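Local coordinates for protein malyl-CoA lyase/beta-methylmalyl-CoA lyase (PDB 5UGR) that belongs to the HpcH/HpaI aldolase/citrate lyase family and builds a magnesium-binding TIM barrel, at residues S34-D37 and V38-L41. Sequence-based numbering, arbitrary orientation.
Sequences SKAD and VIFL
The entry of a helix-to-strand loop into the second strand of a TIM barrel is where Ala36 and Ile39 meet, the loop from helix 25-32 leading here into strand 38-42. The methyl of Ala36 does the touching: its CB lies 4.0 Å from Ile39 CG1 and 3.7 Å from Val38 O, so it rests against both the side chain and the backbone of the strand's first residues. Ile39 reaches back because CG1 stands beside its own backbone N (chi1 -67°) and the chain then runs extended, which carries CD1 to 4.1 Å from Ser34 OG, a van der Waals approach to a hydroxyl already occupied. That hydroxyl lies folded back over its own backbone and accepts a weak but nearly straight bond from the amide of Ala36, N to OG 3.3 Å at 168°, while also pairing with Ser31 O in the last turn of the preceding helix. The carboxylate of Asp37 leads away from the strand instead, and its two oxygens are divided between salt bridges, OD1 with Lys324 and OD2 with Arg15. Backbone bonds of Val38 to strand 16-21 and of Ile39 to strand 72-76 then place the chain between its barrel neighbours. The chemistry is thus sorted by direction: Ala36 and Ile39 pack together where the loop bends into the strand, with Leu18 and Val20 of strand 16-21 beside them, while the buried carboxylate is matched by two cationic partners, which would be expected to favour its ionised form.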
ATOM      1  N   SER A  34     -11.668  32.080 -31.607  1.00 26.77           N
ATOM      2  CA  SER A  34     -11.640  30.780 -32.261  1.00 24.63           C
ATOM      3  C   SER A  34     -12.814  29.921 -31.800  1.00 22.18           C
ATOM      4  O   SER A  34     -13.561  30.249 -30.883  1.00 25.16           O
ATOM      5  CB  SER A  34     -10.338  30.049 -32.000  1.00 25.92           C
ATOM      6  OG  SER A  34     -10.329  29.519 -30.696  1.00 23.82           O
ATOM      7  N   LYS A  35     -12.924  28.797 -32.496  1.00 21.29           N
ATOM      8  CA  LYS A  35     -13.918  27.771 -32.217  1.00 20.33           C
ATOM      9  C   LYS A  35     -13.460  26.657 -31.270  1.00 19.72           C
ATOM     10  O   LYS A  35     -14.160  25.656 -31.087  1.00 19.95           O
ATOM     11  CB  LYS A  35     -14.448  27.197 -33.521  1.00 21.46           C
ATOM     12  CG  LYS A  35     -15.225  28.218 -34.371  1.00 25.81           C
ATOM     13  CD  LYS A  35     -15.664  27.583 -35.660  1.00 32.09           C
ATOM     14  CE  LYS A  35     -16.289  28.658 -36.552  1.00 38.94           C
ATOM     15  NZ  LYS A  35     -16.817  28.012 -37.791  1.00 50.99           N
ATOM     16  N   ALA A  36     -12.342  26.850 -30.605  1.00 17.65           N
ATOM     17  CA  ALA A  36     -11.863  25.844 -29.633  1.00 17.15           C
ATOM     18  C   ALA A  36     -12.789  25.795 -28.451  1.00 17.26           C
ATOM     19  O   ALA A  36     -13.285  26.823 -27.980  1.00 20.73           O
ATOM     20  CB  ALA A  36     -10.489  26.218 -29.153  1.00 16.97           C
ATOM     21  N   ASP A  37     -12.976  24.585 -27.918  1.00 16.09           N
ATOM     22  CA  ASP A  37     -13.766  24.410 -26.680  1.00 16.80           C
ATOM     23  C   ASP A  37     -13.000  24.851 -25.454  1.00 16.02           C
ATOM     24  O   ASP A  37     -13.564  25.393 -24.502  1.00 17.67           O
ATOM     25  CB  ASP A  37     -14.176  22.964 -26.506  1.00 16.33           C
ATOM     26  CG  ASP A  37     -15.193  22.450 -27.566  1.00 18.11           C
ATOM     27  OD1 ASP A  37     -15.923  23.282 -28.157  1.00 18.51           O
ATOM     28  OD2 ASP A  37     -15.305  21.202 -27.709  1.00 16.71           O
ATOM     29  N   VAL A  38     -11.725  24.479 -25.438  1.00 16.43           N
ATOM     30  CA  VAL A  38     -10.840  24.702 -24.299  1.00 15.45           C
ATOM     31  C   VAL A  38      -9.589  25.374 -24.855  1.00 15.90           C
ATOM     32  O   VAL A  38      -9.103  24.978 -25.906  1.00 16.52           O
ATOM     33  CB  VAL A  38     -10.418  23.328 -23.662  1.00 16.57           C
ATOM     34  CG1 VAL A  38      -9.442  23.520 -22.521  1.00 18.46           C
ATOM     35  CG2 VAL A  38     -11.633  22.540 -23.171  1.00 16.84           C
ATOM     36  N   ILE A  39      -9.081  26.378 -24.152  1.00 15.62           N
ATOM     37  CA  ILE A  39      -7.814  27.005 -24.514  1.00 16.21           C
ATOM     38  C   ILE A  39      -6.899  26.977 -23.316  1.00 15.62           C
ATOM     39  O   ILE A  39      -7.331  27.325 -22.208  1.00 17.67           O
ATOM     40  CB  ILE A  39      -7.993  28.503 -24.976  1.00 18.17           C
ATOM     41  CG1 ILE A  39      -8.768  28.514 -26.298  1.00 19.31           C
ATOM     42  CG2 ILE A  39      -6.608  29.173 -25.134  1.00 19.67           C
ATOM     43  CD1 ILE A  39      -9.063  29.914 -26.837  1.00 22.14           C
ATOM     44  N   PHE A  40      -5.642  26.572 -23.520  1.00 14.80           N
ATOM     45  CA  PHE A  40      -4.650  26.839 -22.498  1.00 14.80           C
ATOM     46  C   PHE A  40      -3.645  27.847 -22.968  1.00 15.21           C
ATOM     47  O   PHE A  40      -3.152  27.780 -24.094  1.00 16.05           O
ATOM     48  CB  PHE A  40      -3.981  25.567 -21.895  1.00 14.88           C
ATOM     49  CG  PHE A  40      -2.974  24.855 -22.753  1.00 15.29           C
ATOM     50  CD1 PHE A  40      -1.664  25.278 -22.845  1.00 15.71           C
ATOM     51  CD2 PHE A  40      -3.297  23.625 -23.319  1.00 16.25           C
ATOM     52  CE1 PHE A  40      -0.731  24.537 -23.550  1.00 16.96           C
ATOM     53  CE2 PHE A  40      -2.378  22.874 -24.002  1.00 16.34           C
ATOM     54  CZ  PHE A  40      -1.058  23.343 -24.106  1.00 15.96           C
ATOM     55  N   LEU A  41      -3.427  28.825 -22.083  1.00 15.46           N
ATOM     56  CA  LEU A  41      -2.414  29.829 -22.255  1.00 15.83           C
ATOM     57  C   LEU A  41      -1.129  29.338 -21.622  1.00 15.18           C
ATOM     58  O   LEU A  41      -1.105  29.054 -20.393  1.00 15.53           O
ATOM     59  CB  LEU A  41      -2.892  31.158 -21.670  1.00 17.07           C
ATOM     60  CG  LEU A  41      -4.276  31.643 -22.152  1.00 16.61           C
ATOM     61  CD1 LEU A  41      -4.612  33.000 -21.514  1.00 19.02           C
ATOM     62  CD2 LEU A  41      -4.334  31.718 -23.708  1.00 19.34           C
TER